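Local coordinates for protein lipase (Photobacterium sp. M37, PDB 2ORY) that probably hydrolyses triacylglycerols as a cold-adapted lipase of the alpha/beta-hydrolase fold, at residues W52-V55 with W56-V60; V95-S98 with D99-N103; D324-L328 with T329-E333. All coordinates share one frame; numbering follows the deposited sequence.

Contact 1 (W52-V55 with W56-V60); sequences WEVV and WGPAV
Val54 lays its CG1 methyl against the backbone of Gly57 in this local contact, with CG1 3.4 Å from Gly57 O. This branch stands opposite the valine's own N (chi1 177°), beside its carbonyl carbon, and is thereby carried forward along the chain; a more distant neighbour of Val54 CG1 is Pro58 CD, at 4.5 Å. Val55 is turned differently. Its CG2 sits between the backbone N and the carbonyl carbon, 3.6 Å from Trp56 N, while the side chain sets off away from the residues that follow. Trp56 also points away and meets the preceding residue mainly through CB, 3.3 Å from Val55 O. With CG anti to its N (chi1 -174°), the indole extends onward to partners elsewhere: NE1 donates to Lys150 O and the ring meets that of Phe155 at an inclination. Val55 and Trp56 both face Val75 on the adjacent strand, which makes the pair a classic beta bulge. The chain turns a corner at Trp56, and Gly57 continues it with a positive phi at which a CB would be pressed against the carbonyl O of Trp56, so the place suits a residue without one; a cis peptide bond to Pro58 follows. Across this corner the strand directions 52-55 and 57-60 differ by 40°. The bent strand 52-63 forms an outer edge of the mixed five-stranded sheet, paired antiparallel with 66-78; helix 30-43 packs against Val54 through Leu41 and against Pro58 through Ile33 and Leu34.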
loop_
_atom_site.group_PDB
_atom_site.type_symbol
_atom_site.label_atom_id
_atom_site.label_comp_id
_atom_site.label_asym_id
_atom_site.label_seq_id
_atom_site.Cartn_x
_atom_site.Cartn_y
_atom_site.Cartn_z
ATOM N N TRP A 52 13.453 -16.029 -6.328
ATOM C CA TRP A 52 13.518 -14.686 -5.807
ATOM C C TRP A 52 14.503 -14.579 -4.669
ATOM O O TRP A 52 14.755 -15.556 -3.961
ATOM C CB TRP A 52 12.139 -14.272 -5.344
ATOM C CG TRP A 52 11.114 -14.393 -6.413
ATOM C CD1 TRP A 52 10.331 -15.479 -6.685
ATOM C CD2 TRP A 52 10.692 -13.357 -7.309
ATOM N NE1 TRP A 52 9.433 -15.176 -7.687
ATOM C CE2 TRP A 52 9.636 -13.883 -8.088
ATOM C CE3 TRP A 52 11.102 -12.034 -7.526
ATOM C CZ2 TRP A 52 8.984 -13.134 -9.067
ATOM C CZ3 TRP A 52 10.449 -11.283 -8.506
ATOM C CH2 TRP A 52 9.399 -11.837 -9.262
ATOM N N GLU A 53 15.033 -13.376 -4.490
ATOM C CA GLU A 53 16.006 -13.087 -3.448
ATOM C C GLU A 53 15.719 -11.731 -2.807
ATOM O O GLU A 53 15.570 -10.722 -3.504
ATOM C CB GLU A 53 17.416 -13.061 -4.058
ATOM C CG GLU A 53 18.520 -12.767 -3.073
ATOM C CD GLU A 53 18.804 -13.939 -2.143
ATOM O OE1 GLU A 53 19.309 -13.692 -1.019
ATOM O OE2 GLU A 53 18.542 -15.105 -2.536
ATOM N N VAL A 54 15.632 -11.701 -1.483
ATOM C CA VAL A 54 15.411 -10.441 -0.784
ATOM C C VAL A 54 16.784 -9.789 -0.811
ATOM O O VAL A 54 17.720 -10.321 -0.237
ATOM C CB VAL A 54 14.964 -10.679 0.678
ATOM C CG1 VAL A 54 14.811 -9.338 1.409
ATOM C CG2 VAL A 54 13.649 -11.454 0.695
ATOM N N VAL A 55 16.905 -8.660 -1.503
ATOM C CA VAL A 55 18.179 -7.962 -1.629
ATOM C C VAL A 55 18.268 -6.637 -0.857
ATOM O O VAL A 55 19.325 -6.007 -0.810
ATOM C CB VAL A 55 18.507 -7.725 -3.118
ATOM C CG1 VAL A 55 18.762 -9.077 -3.807
ATOM C CG2 VAL A 55 17.347 -7.019 -3.809
ATOM N N TRP A 56 17.162 -6.195 -0.269
ATOM C CA TRP A 56 17.201 -4.976 0.536
ATOM C C TRP A 56 16.074 -5.037 1.540
ATOM O O TRP A 56 14.913 -5.219 1.172
ATOM C CB TRP A 56 17.038 -3.719 -0.304
ATOM C CG TRP A 56 17.232 -2.482 0.534
ATOM C CD1 TRP A 56 18.394 -1.800 0.716
ATOM C CD2 TRP A 56 16.224 -1.757 1.257
ATOM N NE1 TRP A 56 18.180 -0.686 1.488
ATOM C CE2 TRP A 56 16.858 -0.634 1.836
ATOM C CE3 TRP A 56 14.850 -1.945 1.468
ATOM C CZ2 TRP A 56 16.164 0.307 2.614
ATOM C CZ3 TRP A 56 14.152 -1.003 2.249
ATOM C CH2 TRP A 56 14.816 0.107 2.809
ATOM N N GLY A 57 16.422 -4.879 2.812
ATOM C CA GLY A 57 15.420 -4.951 3.856
ATOM C C GLY A 57 15.215 -6.400 4.260
ATOM O O GLY A 57 15.996 -7.269 3.865
ATOM N N PRO A 58 14.172 -6.693 5.051
ATOM C CA PRO A 58 13.230 -5.661 5.515
ATOM C C PRO A 58 13.761 -4.551 6.438
ATOM O O PRO A 58 14.481 -4.814 7.405
ATOM C CB PRO A 58 12.116 -6.480 6.176
ATOM C CG PRO A 58 12.821 -7.707 6.668
ATOM C CD PRO A 58 13.791 -8.030 5.544
ATOM N N ALA A 59 13.425 -3.310 6.093
ATOM C CA ALA A 59 13.769 -2.143 6.898
ATOM C C ALA A 59 12.451 -1.820 7.611
ATOM O O ALA A 59 11.421 -1.561 6.969
ATOM C CB ALA A 59 14.177 -0.982 6.017
ATOM N N VAL A 60 12.483 -1.835 8.935
ATOM C CA VAL A 60 11.274 -1.612 9.716
ATOM C C VAL A 60 11.287 -0.325 10.518
ATOM O O VAL A 60 12.315 0.058 11.065
ATOM C CB VAL A 60 11.041 -2.796 10.708
ATOM C CG1 VAL A 60 9.721 -2.617 11.448
ATOM C CG2 VAL A 60 11.059 -4.130 9.958
#

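Contact 2 (V95-S98 with D99-N103)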
loop_
_atom_site.group_PDB
_atom_site.type_symbol
_atom_site.label_atom_id
_atom_site.label_comp_id
_atom_site.label_asym_id
_atom_site.label_seq_id
_atom_site.Cartn_x
_atom_site.Cartn_y
_atom_site.Cartn_z
ATOM N N VAL A 95 -6.302 -4.195 9.647
ATOM C CA VAL A 95 -7.669 -4.550 10.060
ATOM C C VAL A 95 -8.405 -3.494 10.855
ATOM O O VAL A 95 -9.623 -3.379 10.753
ATOM C CB VAL A 95 -7.712 -5.872 10.872
ATOM C CG1 VAL A 95 -6.982 -6.978 10.109
ATOM C CG2 VAL A 95 -7.088 -5.670 12.259
ATOM N N SER A 96 -7.661 -2.717 11.629
ATOM C CA SER A 96 -8.238 -1.679 12.471
ATOM C C SER A 96 -8.467 -0.378 11.725
ATOM O O SER A 96 -8.059 0.689 12.182
ATOM C CB SER A 96 -7.310 -1.431 13.658
ATOM O OG SER A 96 -7.154 -2.620 14.401
ATOM N N ILE A 97 -9.165 -0.460 10.601
ATOM C CA ILE A 97 -9.424 0.709 9.773
ATOM C C ILE A 97 -9.900 1.978 10.492
ATOM O O ILE A 97 -9.386 3.069 10.229
ATOM C CB ILE A 97 -10.437 0.349 8.614
ATOM C CG1 ILE A 97 -9.845 -0.746 7.728
ATOM C CG2 ILE A 97 -10.741 1.576 7.759
ATOM C CD1 ILE A 97 -10.866 -1.423 6.844
ATOM N N SER A 98 -10.867 1.852 11.395
ATOM C CA SER A 98 -11.407 3.033 12.080
ATOM C C SER A 98 -10.335 3.782 12.873
ATOM O O SER A 98 -10.383 5.000 12.993
ATOM C CB SER A 98 -12.569 2.627 13.006
ATOM O OG SER A 98 -13.228 3.757 13.535
ATOM N N ASP A 99 -9.361 3.047 13.395
ATOM C CA ASP A 99 -8.296 3.661 14.177
ATOM C C ASP A 99 -7.207 4.329 13.341
ATOM O O ASP A 99 -6.939 5.506 13.549
ATOM C CB ASP A 99 -7.655 2.645 15.130
ATOM C CG ASP A 99 -8.628 2.162 16.218
ATOM O OD1 ASP A 99 -9.800 2.595 16.204
ATOM O OD2 ASP A 99 -8.229 1.351 17.078
ATOM N N TRP A 100 -6.577 3.599 12.414
ATOM C CA TRP A 100 -5.510 4.201 11.614
ATOM C C TRP A 100 -5.978 5.060 10.438
ATOM O O TRP A 100 -5.231 5.917 9.972
ATOM C CB TRP A 100 -4.513 3.142 11.120
ATOM C CG TRP A 100 -5.066 2.149 10.150
ATOM C CD1 TRP A 100 -5.568 0.914 10.443
ATOM C CD2 TRP A 100 -5.226 2.324 8.725
ATOM N NE1 TRP A 100 -6.035 0.311 9.299
ATOM C CE2 TRP A 100 -5.841 1.150 8.232
ATOM C CE3 TRP A 100 -4.913 3.355 7.826
ATOM C CZ2 TRP A 100 -6.152 0.978 6.865
ATOM C CZ3 TRP A 100 -5.221 3.177 6.468
ATOM C CH2 TRP A 100 -5.834 1.997 6.008
ATOM N N LEU A 101 -7.205 4.852 9.965
ATOM C CA LEU A 101 -7.723 5.641 8.849
ATOM C C LEU A 101 -8.676 6.775 9.297
ATOM O O LEU A 101 -8.384 7.950 9.091
ATOM C CB LEU A 101 -8.430 4.722 7.838
ATOM C CG LEU A 101 -9.062 5.451 6.644
ATOM C CD1 LEU A 101 -7.949 6.006 5.758
ATOM C CD2 LEU A 101 -9.954 4.501 5.848
ATOM N N PHE A 102 -9.803 6.434 9.913
ATOM C CA PHE A 102 -10.744 7.467 10.361
ATOM C C PHE A 102 -10.152 8.498 11.341
ATOM O O PHE A 102 -10.525 9.660 11.311
ATOM C CB PHE A 102 -11.972 6.841 11.031
ATOM C CG PHE A 102 -12.876 6.089 10.098
ATOM C CD1 PHE A 102 -12.508 5.835 8.785
ATOM C CD2 PHE A 102 -14.110 5.632 10.548
ATOM C CE1 PHE A 102 -13.351 5.139 7.932
ATOM C CE2 PHE A 102 -14.965 4.934 9.708
ATOM C CZ PHE A 102 -14.582 4.686 8.390
ATOM N N ASN A 103 -9.256 8.074 12.223
ATOM C CA ASN A 103 -8.686 9.011 13.188
ATOM C C ASN A 103 -7.388 9.697 12.743
ATOM O O ASN A 103 -6.631 10.200 13.572
ATOM C CB ASN A 103 -8.459 8.305 14.527
ATOM C CG ASN A 103 -9.742 8.056 15.268
ATOM O OD1 ASN A 103 -10.167 8.866 16.097
ATOM N ND2 ASN A 103 -10.384 6.937 14.965
HETATM O O HOH W 1 -11.981 4.434 15.820
#
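Ser96 O receives the amides of both Asp99 and Trp100 and so opens helix 97-102, a short helix in the class 3 lipase region that widens into a pi-type turn over 99-102. Among these backbone bonds, Trp100 N approaches Ser96 O at 3.3 Å, while Asp99 N, at 3.0 Å, comes from above the carbonyl plane, 43° out of it. Ile97 O serves two donors likewise, Leu101 N at 2.8 Å and, in a weak bond reflecting the wider turn, Phe102 N. Ser96 stands at the N-cap position, but its side chain makes no capping bond.

Apolar packing is led by Ile97. Its CG2 methyl, anti to N, runs alongside Leu101 and reaches CD2 at 3.6 Å; the CG1 branch lies beside the indole of Trp100, 4.2 Å from CZ2. That ring carries Ile97 C and, toward the rim, Leu101 CB over one face. With chi1 66°, Trp100 turns its indole back toward Ser96 and Ile97; its CD1 is 3.0 Å from Ser96 O, and its NE1 makes a weak bond to Pro94 O. Trp100 also touches Ser174 and His312, residues that fit the nucleophile and histidine of a probable Ser-His-Asp triad, and helix 304-319 lies against Ile97 as well.

Polar side chains gather round Ser98. Ser98 OG bonds Gln267 OE1 of helix 265-278 and accepts from a water that also donates to Asp99 OD1. Asn103 ND2 donates to Ser98 O at 2.8 Å, the carbonyl oxygen lying near the plane of the amide.

Contact 3 (D324-L328 with T329-E333)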
loop_
_atom_site.group_PDB
_atom_site.type_symbol
_atom_site.label_atom_id
_atom_site.label_comp_id
_atom_site.label_asym_id
_atom_site.label_seq_id
_atom_site.Cartn_x
_atom_site.Cartn_y
_atom_site.Cartn_z
ATOM N N ASP A 324 -6.326 -19.879 -2.096
ATOM C CA ASP A 324 -5.507 -21.051 -1.831
ATOM C C ASP A 324 -4.040 -20.762 -2.039
ATOM O O ASP A 324 -3.198 -21.623 -1.794
ATOM C CB ASP A 324 -5.941 -22.195 -2.741
ATOM C CG ASP A 324 -7.369 -22.625 -2.486
ATOM O OD1 ASP A 324 -7.996 -23.175 -3.416
ATOM O OD2 ASP A 324 -7.866 -22.421 -1.353
ATOM N N ASP A 325 -3.739 -19.541 -2.472
ATOM C CA ASP A 325 -2.365 -19.135 -2.749
ATOM C C ASP A 325 -1.678 -18.261 -1.697
ATOM O O ASP A 325 -0.442 -18.279 -1.596
ATOM C CB ASP A 325 -2.316 -18.435 -4.102
ATOM C CG ASP A 325 -2.642 -19.370 -5.244
ATOM O OD1 ASP A 325 -1.827 -20.286 -5.496
ATOM O OD2 ASP A 325 -3.714 -19.202 -5.875
ATOM N N ILE A 326 -2.469 -17.505 -0.931
ATOM C CA ILE A 326 -1.950 -16.614 0.112
ATOM C C ILE A 326 -2.460 -17.033 1.499
ATOM O O ILE A 326 -3.633 -16.851 1.823
ATOM C CB ILE A 326 -2.371 -15.175 -0.193
ATOM C CG1 ILE A 326 -1.723 -14.749 -1.514
ATOM C CG2 ILE A 326 -2.016 -14.254 0.970
ATOM C CD1 ILE A 326 -2.075 -13.337 -1.974
ATOM N N PRO A 327 -1.566 -17.582 2.339
ATOM C CA PRO A 327 -1.825 -18.072 3.702
ATOM C C PRO A 327 -2.163 -17.003 4.716
ATOM O O PRO A 327 -1.347 -16.665 5.573
ATOM C CB PRO A 327 -0.533 -18.799 4.050
ATOM C CG PRO A 327 0.492 -17.946 3.391
ATOM C CD PRO A 327 -0.123 -17.632 2.039
ATOM N N LEU A 328 -3.378 -16.496 4.626
ATOM C CA LEU A 328 -3.836 -15.430 5.503
ATOM C C LEU A 328 -3.646 -15.713 6.984
ATOM O O LEU A 328 -3.019 -14.928 7.693
ATOM C CB LEU A 328 -5.303 -15.130 5.209
ATOM C CG LEU A 328 -5.579 -14.563 3.814
ATOM C CD1 LEU A 328 -7.080 -14.484 3.610
ATOM C CD2 LEU A 328 -4.928 -13.178 3.647
ATOM N N THR A 329 -4.179 -16.838 7.448
ATOM C CA THR A 329 -4.077 -17.209 8.854
ATOM C C THR A 329 -2.625 -17.277 9.318
ATOM O O THR A 329 -2.310 -16.964 10.467
ATOM C CB THR A 329 -4.779 -18.561 9.107
ATOM O OG1 THR A 329 -4.263 -19.542 8.197
ATOM C CG2 THR A 329 -6.278 -18.438 8.880
ATOM N N ASP A 330 -1.727 -17.670 8.427
ATOM C CA ASP A 330 -0.328 -17.745 8.803
ATOM C C ASP A 330 0.297 -16.362 8.877
ATOM O O ASP A 330 1.216 -16.122 9.661
ATOM C CB ASP A 330 0.440 -18.587 7.799
ATOM C CG ASP A 330 1.883 -18.759 8.190
ATOM O OD1 ASP A 330 2.135 -19.280 9.296
ATOM O OD2 ASP A 330 2.768 -18.372 7.400
ATOM N N ILE A 331 -0.193 -15.444 8.054
ATOM C CA ILE A 331 0.351 -14.094 8.054
ATOM C C ILE A 331 -0.233 -13.225 9.166
ATOM O O ILE A 331 0.500 -12.584 9.909
ATOM C CB ILE A 331 0.078 -13.392 6.718
ATOM C CG1 ILE A 331 0.622 -14.230 5.565
ATOM C CG2 ILE A 331 0.735 -12.019 6.714
ATOM C CD1 ILE A 331 0.198 -13.714 4.197
ATOM N N PHE A 332 -1.556 -13.204 9.275
ATOM C CA PHE A 332 -2.206 -12.365 10.272
ATOM C C PHE A 332 -2.472 -13.042 11.597
ATOM O O PHE A 332 -2.723 -12.400 12.607
ATOM C CB PHE A 332 -3.516 -11.796 9.716
ATOM C CG PHE A 332 -3.324 -10.915 8.503
ATOM C CD1 PHE A 332 -3.242 -11.475 7.230
ATOM C CD2 PHE A 332 -3.167 -9.531 8.637
ATOM C CE1 PHE A 332 -3.004 -10.675 6.105
ATOM C CE2 PHE A 332 -2.925 -8.715 7.510
ATOM C CZ PHE A 332 -2.845 -9.288 6.250
ATOM N N GLU A 333 -2.391 -14.357 11.615
ATOM C CA GLU A 333 -2.650 -15.074 12.857
ATOM C C GLU A 333 -3.980 -14.619 13.435
ATOM O O GLU A 333 -5.003 -14.624 12.751
ATOM C CB GLU A 333 -1.533 -14.815 13.875
ATOM C CG GLU A 333 -0.149 -15.224 13.384
ATOM C CD GLU A 333 0.940 -14.871 14.379
ATOM O OE1 GLU A 333 1.258 -13.670 14.531
ATOM O OE2 GLU A 333 1.474 -15.795 15.027
#
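Pro327 and Asp330 meet CB to CB at 3.9 Å over the first turn of helix 328-332, which Pro327 precedes at the N-cap position as the centre of an inverse gamma turn. Next to this pair, Pro327 O takes Ile331 N at 3.0 Å, with a weak second bond from Asp330 N. Ile331 has CG1 beside its own N (chi1 -55°), which sends CD1 back along the chain to the CG2 methyl of Ile326, 4.0 Å away; the same branch passes near the proline ring, with CG1 4.3 Å from Pro327 CG.

On another face of the turn, Leu328 and Phe332 run alongside each other in the same direction, Leu328 CD2 4.0 Å from Phe332 CE1. The ring presents its edge to Leu328 O, which also holds Phe332 N at 2.8 Å in a nearly straight bond (173°), so the amide N-H and the ring edge of Phe332 both face the same carbonyl oxygen.

Further out, Tyr14 of helix 5-15 touches Ile326, Leu328 and Phe332 alike, which places the apolar side of the turn against the N-terminal helix. Trp44 touches Pro327 and Ile331, and the ring of Tyr17 meets that of Phe332. Asp330 is tethered at its polar end, where OD2 bonds the hydroxyl OH of Tyr18.

Along the chain the three contacts come in series, 52-60, then 95-103, then 324-333. Contact 1 lies on edge strand 52-63 of the central sheet, contact 2 on the helix that follows strand 84-90, and contact 3 on the last helix of the chain. Between centres, contact 1 is about 27 Å from contact 2 and about 20 Å from contact 3, and contact 2 is about 22 Å from contact 3; none touch, although contacts 2 and 3 come to about 5 Å between nearest atoms. Contact 2 touches the probable catalytic residues through Trp100 and Ile97. Contact 1 packs against helices 30-43 and 5-15, and contact 3 against helix 5-15, which the two share.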